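Local structure of inositol dehydrogenase (Lactobacillus casei, 4MKX) at residues T17-I22 against H42-A47; N132-L137 against L319-V324; R166-D171 against H260-I265. The protein is a scyllo-inositol dehydrogenase of the Gfo/Idh/MocA family that probably oxidises its inositol substrate with NAD as hydride acceptor. One frame throughout, in Å; residues are numbered along the deposited sequence.

Contact 1: residues T17-I22 against H42-A47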
loop_
_atom_site.group_PDB
_atom_site.type_symbol
_atom_site.label_atom_id
_atom_site.label_comp_id
_atom_site.label_asym_id
_atom_site.label_seq_id
_atom_site.Cartn_x
_atom_site.Cartn_y
_atom_site.Cartn_z
ATOM N N THR A 17 37.716 -19.459 17.009
ATOM C CA THR A 17 37.580 -18.270 16.188
ATOM C C THR A 17 38.178 -18.524 14.809
ATOM O O THR A 17 39.342 -18.903 14.692
ATOM C CB THR A 17 38.309 -17.087 16.833
ATOM O OG1 THR A 17 37.774 -16.850 18.142
ATOM C CG2 THR A 17 38.144 -15.837 15.994
ATOM N N ILE A 18 37.379 -18.312 13.769
ATOM C CA ILE A 18 37.842 -18.477 12.391
ATOM C C ILE A 18 38.569 -17.210 11.967
ATOM O O ILE A 18 37.979 -16.133 11.963
ATOM C CB ILE A 18 36.660 -18.708 11.434
ATOM C CG1 ILE A 18 35.827 -19.908 11.883
ATOM C CG2 ILE A 18 37.151 -18.892 9.995
ATOM C CD1 ILE A 18 36.598 -21.210 11.906
ATOM N N LYS A 19 39.848 -17.323 11.613
ATOM C CA LYS A 19 40.592 -16.152 11.153
ATOM C C LYS A 19 40.457 -16.057 9.639
ATOM O O LYS A 19 40.685 -17.034 8.935
ATOM C CB LYS A 19 42.062 -16.256 11.551
ATOM C CG LYS A 19 42.279 -16.160 13.048
ATOM C CD LYS A 19 43.694 -16.579 13.435
ATOM C CE LYS A 19 43.858 -16.589 14.946
ATOM N NZ LYS A 19 44.713 -17.724 15.397
ATOM N N ILE A 20 40.086 -14.880 9.151
ATOM C CA ILE A 20 39.742 -14.723 7.743
ATOM C C ILE A 20 40.666 -13.730 7.068
ATOM O O ILE A 20 41.007 -12.700 7.642
ATOM C CB ILE A 20 38.278 -14.237 7.613
ATOM C CG1 ILE A 20 37.352 -15.292 8.225
ATOM C CG2 ILE A 20 37.913 -13.962 6.150
ATOM C CD1 ILE A 20 35.898 -14.923 8.198
ATOM N N GLY A 21 41.082 -14.037 5.845
ATOM C CA GLY A 21 41.782 -13.049 5.045
ATOM C C GLY A 21 40.896 -12.622 3.896
ATOM O O GLY A 21 40.155 -13.435 3.357
ATOM N N ILE A 22 40.972 -11.349 3.527
ATOM C CA ILE A 22 40.136 -10.824 2.467
ATOM C C ILE A 22 40.996 -10.251 1.346
ATOM O O ILE A 22 42.071 -9.700 1.589
ATOM C CB ILE A 22 39.130 -9.763 3.002
ATOM C CG1 ILE A 22 38.096 -9.410 1.928
ATOM C CG2 ILE A 22 39.846 -8.502 3.492
ATOM C CD1 ILE A 22 36.876 -8.659 2.482
ATOM N N HIS A 42 32.404 -15.398 16.212
ATOM C CA HIS A 42 33.405 -16.451 16.027
ATOM C C HIS A 42 34.294 -16.213 14.816
ATOM O O HIS A 42 34.774 -17.157 14.203
ATOM C CB HIS A 42 32.754 -17.833 15.920
ATOM C CG HIS A 42 31.816 -18.151 17.041
ATOM N ND1 HIS A 42 32.150 -17.966 18.368
ATOM C CD2 HIS A 42 30.557 -18.649 17.037
ATOM C CE1 HIS A 42 31.135 -18.334 19.128
ATOM N NE2 HIS A 42 30.155 -18.750 18.344
ATOM N N ALA A 43 34.517 -14.948 14.486
ATOM C CA ALA A 43 35.357 -14.617 13.349
ATOM C C ALA A 43 36.255 -13.439 13.665
ATOM O O ALA A 43 35.912 -12.564 14.464
ATOM C CB ALA A 43 34.508 -14.317 12.130
ATOM N N LYS A 44 37.420 -13.432 13.031
ATOM C CA LYS A 44 38.359 -12.340 13.161
ATOM C C LYS A 44 38.867 -11.999 11.772
ATOM O O LYS A 44 39.224 -12.898 11.013
ATOM C CB LYS A 44 39.523 -12.797 14.036
ATOM C CG LYS A 44 40.655 -11.807 14.160
ATOM C CD LYS A 44 41.726 -12.366 15.085
ATOM C CE LYS A 44 42.948 -11.463 15.142
ATOM N NZ LYS A 44 42.589 -10.064 15.495
ATOM N N LEU A 45 38.895 -10.715 11.429
ATOM C CA LEU A 45 39.534 -10.313 10.178
ATOM C C LEU A 45 41.024 -10.172 10.447
ATOM O O LEU A 45 41.467 -9.204 11.067
ATOM C CB LEU A 45 38.949 -9.008 9.635
ATOM C CG LEU A 45 39.374 -8.686 8.197
ATOM C CD1 LEU A 45 38.806 -9.705 7.238
ATOM C CD2 LEU A 45 38.944 -7.292 7.807
ATOM N N GLN A 46 41.784 -11.152 9.977
ATOM C CA GLN A 46 43.193 -11.293 10.324
ATOM C C GLN A 46 44.106 -10.661 9.282
ATOM O O GLN A 46 45.121 -10.041 9.614
ATOM C CB GLN A 46 43.525 -12.777 10.464
ATOM C CG GLN A 46 45.012 -13.067 10.605
ATOM C CD GLN A 46 45.554 -12.716 11.977
ATOM O OE1 GLN A 46 44.801 -12.393 12.895
ATOM N NE2 GLN A 46 46.871 -12.788 12.123
ATOM N N ALA A 47 43.741 -10.816 8.012
ATOM C CA ALA A 47 44.615 -10.385 6.931
ATOM C C ALA A 47 43.824 -9.751 5.796
ATOM O O ALA A 47 42.642 -10.052 5.607
ATOM C CB ALA A 47 45.417 -11.562 6.411
#
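Ile18, Lys19 and Ile20 pair in parallel with Ala43, Lys44 and Leu45, the two short strand axes closing to 4.6 Å at an angle of 45°. Backbone bonds run to and fro: Ile18 N to His42 O at 2.9 Å, Lys44 N to Ile18 O at 3.0 Å, Ile20 N to Lys44 O at 2.9 Å. At a beta bulge the register slips by one, and Ile20 O accepts from Gln46 N and, weakly, Ala47 N at 3.3 Å; Gly21 faces Ala47, and Ile22 N bonds to Ala47 O. On the face of Ile20 and Leu45 the touching groups are methyls. Ile20 CD1 lies 4.2 Å from Ala43 CB, and Ile22, whose CG1 is anti to the backbone N (chi1 -170°), brings its other branch, CG2, within 4.1 Å of Leu45 CD1. On the face of Lys19 and Lys44, Lys19 CB rests 3.9 Å from CB of the bulge residue Gln46, while the polar ends lead off, Lys19 NZ to Asp80 and Gln46 NE2 to Glu67. The apolar face suits helix 27-38, whose Ala33 and Ile36 pack on it, and the polar face carries the charges, consistent with the opening beta-alpha-beta unit of a Rossmann fold.

Contact 2: residues N132-L137 against L319-V324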
loop_
_atom_site.group_PDB
_atom_site.type_symbol
_atom_site.label_atom_id
_atom_site.label_comp_id
_atom_site.label_asym_id
_atom_site.label_seq_id
_atom_site.Cartn_x
_atom_site.Cartn_y
_atom_site.Cartn_z
ATOM N N ASN A 132 36.761 -31.581 1.650
ATOM C CA ASN A 132 36.796 -31.301 3.081
ATOM C C ASN A 132 36.832 -29.804 3.402
ATOM O O ASN A 132 36.799 -29.408 4.570
ATOM C CB ASN A 132 37.983 -32.017 3.743
ATOM C CG ASN A 132 39.335 -31.491 3.270
ATOM O OD1 ASN A 132 39.530 -31.192 2.091
ATOM N ND2 ASN A 132 40.279 -31.387 4.197
ATOM N N LEU A 133 36.916 -28.972 2.365
ATOM C CA LEU A 133 36.917 -27.530 2.557
ATOM C C LEU A 133 35.588 -26.954 2.089
ATOM O O LEU A 133 35.013 -27.425 1.108
ATOM C CB LEU A 133 38.069 -26.880 1.798
ATOM C CG LEU A 133 39.458 -27.353 2.231
ATOM C CD1 LEU A 133 40.530 -26.834 1.287
ATOM C CD2 LEU A 133 39.737 -26.897 3.653
ATOM N N LYS A 134 35.103 -25.954 2.812
ATOM C CA LYS A 134 33.865 -25.284 2.454
ATOM C C LYS A 134 34.084 -24.364 1.265
ATOM O O LYS A 134 35.095 -23.662 1.197
ATOM C CB LYS A 134 33.361 -24.468 3.648
ATOM C CG LYS A 134 33.054 -25.303 4.879
ATOM C CD LYS A 134 32.095 -26.430 4.544
ATOM C CE LYS A 134 31.951 -27.392 5.708
ATOM N NZ LYS A 134 31.361 -28.694 5.280
ATOM N N PHE A 135 33.130 -24.346 0.334
ATOM C CA PHE A 135 33.159 -23.366 -0.745
ATOM C C PHE A 135 31.771 -22.753 -0.855
ATOM O O PHE A 135 30.782 -23.477 -0.934
ATOM C CB PHE A 135 33.547 -24.005 -2.085
ATOM C CG PHE A 135 33.371 -23.086 -3.251
ATOM C CD1 PHE A 135 34.300 -22.089 -3.512
ATOM C CD2 PHE A 135 32.258 -23.199 -4.070
ATOM C CE1 PHE A 135 34.121 -21.213 -4.576
ATOM C CE2 PHE A 135 32.068 -22.334 -5.131
ATOM C CZ PHE A 135 33.006 -21.345 -5.393
ATOM N N GLN A 136 31.704 -21.422 -0.843
ATOM C CA GLN A 136 30.421 -20.728 -0.853
ATOM C C GLN A 136 30.462 -19.537 -1.796
ATOM O O GLN A 136 31.393 -18.725 -1.748
ATOM C CB GLN A 136 30.064 -20.277 0.573
ATOM C CG GLN A 136 28.661 -19.689 0.718
ATOM C CD GLN A 136 28.290 -19.439 2.163
ATOM O OE1 GLN A 136 28.717 -20.165 3.063
ATOM N NE2 GLN A 136 27.501 -18.398 2.401
ATOM N N LEU A 137 29.437 -19.424 -2.648
ATOM C CA LEU A 137 29.298 -18.281 -3.545
ATOM C C LEU A 137 28.347 -17.242 -2.967
ATOM O O LEU A 137 27.348 -17.605 -2.353
ATOM C CB LEU A 137 28.763 -18.743 -4.898
ATOM C CG LEU A 137 29.849 -19.371 -5.751
ATOM C CD1 LEU A 137 29.222 -20.208 -6.860
ATOM C CD2 LEU A 137 30.713 -18.265 -6.324
ATOM N N LEU A 319 32.643 -24.110 11.373
ATOM C CA LEU A 319 32.602 -24.524 12.773
ATOM C C LEU A 319 31.801 -25.809 12.974
ATOM O O LEU A 319 32.221 -26.696 13.720
ATOM C CB LEU A 319 32.013 -23.417 13.647
ATOM C CG LEU A 319 32.889 -22.193 13.892
ATOM C CD1 LEU A 319 32.107 -21.121 14.635
ATOM C CD2 LEU A 319 34.134 -22.588 14.670
ATOM N N ASN A 320 30.652 -25.902 12.310
ATOM C CA ASN A 320 29.758 -27.048 12.461
ATOM C C ASN A 320 29.912 -28.114 11.381
ATOM O O ASN A 320 29.161 -29.092 11.364
ATOM C CB ASN A 320 28.304 -26.582 12.504
ATOM C CG ASN A 320 28.025 -25.658 13.666
ATOM O OD1 ASN A 320 28.801 -25.591 14.618
ATOM N ND2 ASN A 320 26.908 -24.941 13.598
ATOM N N ASN A 321 30.876 -27.914 10.485
ATOM C CA ASN A 321 31.119 -28.830 9.372
ATOM C C ASN A 321 29.850 -29.206 8.612
ATOM O O ASN A 321 29.591 -30.383 8.363
ATOM C CB ASN A 321 31.851 -30.087 9.861
ATOM C CG ASN A 321 32.499 -30.869 8.731
ATOM O OD1 ASN A 321 32.444 -30.470 7.567
ATOM N ND2 ASN A 321 33.129 -31.989 9.075
ATOM N N GLN A 322 29.055 -28.199 8.258
ATOM C CA GLN A 322 27.865 -28.417 7.441
ATOM C C GLN A 322 27.956 -27.655 6.122
ATOM O O GLN A 322 28.536 -26.573 6.063
ATOM C CB GLN A 322 26.595 -28.032 8.213
ATOM C CG GLN A 322 25.325 -27.858 7.358
ATOM C CD GLN A 322 24.893 -29.113 6.584
ATOM O OE1 GLN A 322 25.510 -30.179 6.675
ATOM N NE2 GLN A 322 23.818 -28.978 5.816
ATOM N N ASP A 323 27.401 -28.233 5.061
ATOM C CA ASP A 323 27.366 -27.559 3.769
ATOM C C ASP A 323 26.154 -26.638 3.650
ATOM O O ASP A 323 25.047 -26.988 4.058
ATOM C CB ASP A 323 27.411 -28.573 2.620
ATOM C CG ASP A 323 28.760 -29.267 2.508
ATOM O OD1 ASP A 323 29.744 -28.597 2.119
ATOM O OD2 ASP A 323 28.837 -30.481 2.804
ATOM N N VAL A 324 26.388 -25.453 3.096
ATOM C CA VAL A 324 25.366 -24.415 2.989
ATOM C C VAL A 324 24.451 -24.656 1.784
ATOM O O VAL A 324 23.278 -24.266 1.785
ATOM C CB VAL A 324 26.034 -23.013 2.954
ATOM C CG1 VAL A 324 25.102 -21.952 2.409
ATOM C CG2 VAL A 324 26.526 -22.631 4.351
HETATM O O HOH W 1 31.080 -26.604 0.697
#
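Lys134 carries the polar part of this contact, reaching from the approach to strand 135-137 into the loop 321-323. Its NZ donates a hydrogen bond to Asn321 OD1 at 3.1 Å, lying in the plane of that carbonyl with a C=O...N angle of 154°. The same ammonium makes a longer salt bridge with Asp323, NZ to OD1 at 3.6 Å. The lysine chain crosses both partner side chains at about a right angle. It bends at chi2 (-54°), which turns CD back toward the loop before the remainder runs out extended. Asn321, the first residue beyond helix 304-319 to leave helical geometry, has a positive phi, and its side-chain oxygen is turned to the lysine.

One water adds an indirect link. It accepts from Phe135 N at 3.1 Å and donates to Asp323 OD1 at 2.8 Å, so this carboxylate oxygen serves both the lysine charge and a backbone amide. No backbone-to-backbone bond joins the segments; the CA atoms of Lys134 and Asp323 are 7.0 Å apart.

Van der Waals contacts fill in the rest. Lys134 CE passes 3.5 Å from Gln322 O. Farther along, Gln136 OE1 meets the methyl Val324 CG2 at 3.5 Å, and Gln136 CD lies 4.1 Å from Val324 CG1, the two side chains slanting across each other.

Strand 135-137 is the outermost strand of the parallel sheet within this chain; Gln136 and the preceding Lys134 bond by their backbones to strand 106-109. Helix 304-319 lies against it, with Ser317 and Ile318 touching Lys134 and Phe314 touching Gln136, while Phe135 and Leu133 pack on helix 93-102. The contact thus fastens the loop leaving helix 304-319 to the edge of the Rossmann sheet.

Contact 3: residues R166-D171 against H260-I265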
loop_
_atom_site.group_PDB
_atom_site.type_symbol
_atom_site.label_atom_id
_atom_site.label_comp_id
_atom_site.label_asym_id
_atom_site.label_seq_id
_atom_site.Cartn_x
_atom_site.Cartn_y
_atom_site.Cartn_z
ATOM N N ARG A 166 8.998 -13.294 -12.673
ATOM C CA ARG A 166 9.459 -12.030 -13.238
ATOM C C ARG A 166 10.410 -11.435 -12.214
ATOM O O ARG A 166 10.068 -11.331 -11.043
ATOM C CB ARG A 166 8.291 -11.065 -13.462
ATOM C CG ARG A 166 8.754 -9.674 -13.891
ATOM C CD ARG A 166 7.577 -8.691 -14.152
ATOM N NE ARG A 166 6.721 -8.484 -12.984
ATOM C CZ ARG A 166 6.962 -7.600 -12.024
ATOM N NH1 ARG A 166 8.054 -6.846 -12.080
ATOM N NH2 ARG A 166 6.134 -7.483 -10.993
ATOM N N SER A 167 11.613 -11.086 -12.637
ATOM C CA SER A 167 12.547 -10.464 -11.708
ATOM C C SER A 167 13.195 -9.230 -12.318
ATOM O O SER A 167 13.619 -9.240 -13.478
ATOM C CB SER A 167 13.593 -11.490 -11.234
ATOM O OG SER A 167 14.097 -11.126 -9.957
ATOM N N TYR A 168 13.228 -8.145 -11.544
ATOM C CA TYR A 168 13.802 -6.892 -11.991
ATOM C C TYR A 168 14.972 -6.564 -11.095
ATOM O O TYR A 168 14.854 -6.650 -9.870
ATOM C CB TYR A 168 12.798 -5.755 -11.783
ATOM C CG TYR A 168 11.689 -5.606 -12.798
ATOM C CD1 TYR A 168 11.356 -6.615 -13.697
ATOM C CD2 TYR A 168 10.965 -4.431 -12.841
ATOM C CE1 TYR A 168 10.323 -6.434 -14.624
ATOM C CE2 TYR A 168 9.935 -4.248 -13.744
ATOM C CZ TYR A 168 9.621 -5.236 -14.631
ATOM O OH TYR A 168 8.604 -5.015 -15.528
ATOM N N SER A 169 16.085 -6.160 -11.692
ATOM C CA SER A 169 17.202 -5.581 -10.945
ATOM C C SER A 169 17.599 -4.291 -11.644
ATOM O O SER A 169 18.187 -4.322 -12.727
ATOM C CB SER A 169 18.403 -6.535 -10.913
ATOM O OG SER A 169 18.093 -7.699 -10.166
ATOM N N ILE A 170 17.279 -3.150 -11.039
ATOM C CA ILE A 170 17.561 -1.861 -11.677
ATOM C C ILE A 170 18.333 -0.942 -10.719
ATOM O O ILE A 170 17.825 -0.560 -9.667
ATOM C CB ILE A 170 16.274 -1.156 -12.137
ATOM C CG1 ILE A 170 15.337 -2.132 -12.868
ATOM C CG2 ILE A 170 16.614 0.012 -13.069
ATOM C CD1 ILE A 170 14.000 -1.487 -13.281
ATOM N N ASP A 171 19.562 -0.599 -11.092
ATOM C CA ASP A 171 20.405 0.268 -10.272
ATOM C C ASP A 171 19.909 1.694 -10.365
ATOM O O ASP A 171 19.302 2.081 -11.365
ATOM C CB ASP A 171 21.866 0.212 -10.743
ATOM C CG ASP A 171 22.699 -0.806 -9.985
ATOM O OD1 ASP A 171 22.255 -1.308 -8.932
ATOM O OD2 ASP A 171 23.821 -1.094 -10.445
ATOM N N HIS A 260 15.822 -0.725 -7.412
ATOM C CA HIS A 260 14.609 -1.516 -7.600
ATOM C C HIS A 260 14.965 -2.965 -7.862
ATOM O O HIS A 260 15.401 -3.317 -8.955
ATOM C CB HIS A 260 13.751 -0.983 -8.744
ATOM C CG HIS A 260 12.401 -1.628 -8.825
ATOM N ND1 HIS A 260 11.249 -1.004 -8.388
ATOM C CD2 HIS A 260 12.019 -2.852 -9.260
ATOM C CE1 HIS A 260 10.216 -1.802 -8.582
ATOM N NE2 HIS A 260 10.653 -2.930 -9.113
ATOM N N VAL A 261 14.788 -3.799 -6.846
ATOM C CA VAL A 261 14.962 -5.243 -6.986
ATOM C C VAL A 261 13.662 -5.885 -6.537
ATOM O O VAL A 261 13.238 -5.735 -5.389
ATOM C CB VAL A 261 16.139 -5.761 -6.156
ATOM C CG1 VAL A 261 16.162 -7.274 -6.141
ATOM C CG2 VAL A 261 17.441 -5.254 -6.756
ATOM N N GLU A 262 13.007 -6.558 -7.464
ATOM C CA GLU A 262 11.657 -7.046 -7.246
ATOM C C GLU A 262 11.578 -8.413 -7.901
ATOM O O GLU A 262 12.123 -8.612 -8.984
ATOM C CB GLU A 262 10.638 -6.108 -7.909
ATOM C CG GLU A 262 9.176 -6.591 -7.818
ATOM C CD GLU A 262 8.247 -5.854 -8.740
ATOM O OE1 GLU A 262 8.731 -5.033 -9.557
ATOM O OE2 GLU A 262 7.016 -6.100 -8.675
ATOM N N THR A 263 10.938 -9.364 -7.226
ATOM C CA THR A 263 10.730 -10.685 -7.812
ATOM C C THR A 263 9.288 -11.094 -7.625
ATOM O O THR A 263 8.767 -11.091 -6.511
ATOM C CB THR A 263 11.652 -11.721 -7.162
ATOM O OG1 THR A 263 13.006 -11.316 -7.377
ATOM C CG2 THR A 263 11.466 -13.085 -7.812
ATOM N N GLU A 264 8.652 -11.464 -8.731
ATOM C CA GLU A 264 7.261 -11.872 -8.742
ATOM C C GLU A 264 7.204 -13.344 -9.112
ATOM O O GLU A 264 7.872 -13.777 -10.056
ATOM C CB GLU A 264 6.533 -11.062 -9.812
ATOM C CG GLU A 264 5.188 -11.570 -10.212
ATOM C CD GLU A 264 4.660 -10.777 -11.375
ATOM O OE1 GLU A 264 4.179 -9.648 -11.137
ATOM O OE2 GLU A 264 4.763 -11.247 -12.528
ATOM N N ILE A 265 6.416 -14.112 -8.366
ATOM C CA ILE A 265 6.245 -15.530 -8.663
ATOM C C ILE A 265 4.753 -15.794 -8.861
ATOM O O ILE A 265 3.945 -15.542 -7.965
ATOM C CB ILE A 265 6.784 -16.399 -7.503
ATOM C CG1 ILE A 265 8.236 -16.026 -7.177
ATOM C CG2 ILE A 265 6.720 -17.876 -7.883
ATOM C CD1 ILE A 265 8.754 -16.697 -5.941
#
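Arg166 is clamped between Glu262 and Glu264 at the tight end of this antiparallel pair. Arg166, Tyr168 and Ile170 form hydrogen-bonded pairs with Glu264, Glu262 and His260, two backbone bonds each. Arg166 NH1 and NH2 grip Glu262 end-on, NH1 to OE1 at 3.2 Å and NH2 to OE2 at 2.8 Å, while NH2 holds Glu264 OE1 at 2.9 Å. The oxygens lie near the guanidinium plane, yet each is met from above its carboxylate, that of Glu262 turned by 77°. NH1 sits 3.3 Å above the centre of the Tyr168 ring, and from the other face of the Glu262 carboxylate His260 NE2 donates to OE1 at 2.9 Å. A leucine in place of Arg166 would probably leave two buried carboxylates with less positive charge to balance them.

Toward Ile170 the side chains meet more loosely: Ile170 CB and His260 CB are 4.2 Å apart, and the Tyr168 and His260 rings lie obliquely. The touching residues are all buried, and a second subunit packs on the Tyr168 face, its Arg273 bridging to Glu262 and its Glu264 bonding to Tyr168 OH. In the C-terminal domain's mixed sheet, strand 246-252 flanks 162-172 and strand 271-274 flanks 260-267.

How the contacts relate
From the N terminus, contact 1 closes first, bringing 42-47 beside 17-22 after the short excursion through helix 27-38. Contact 2 opens only after that, and its return at 319-324 spans most of the remaining chain. Contact 3 falls within that span, so the sheet pairing of the C-terminal domain lies within the larger loop. Contacts 1 and 2 both reach the same parallel sheet and touch each other, His42 CB lying 3.6 Å from Leu319 CD1 at the end of helix 304-319. Contact 3 stands across the centre of the chain, its centre about 34 Å from that of contact 1 and about 29 Å from that of contact 2.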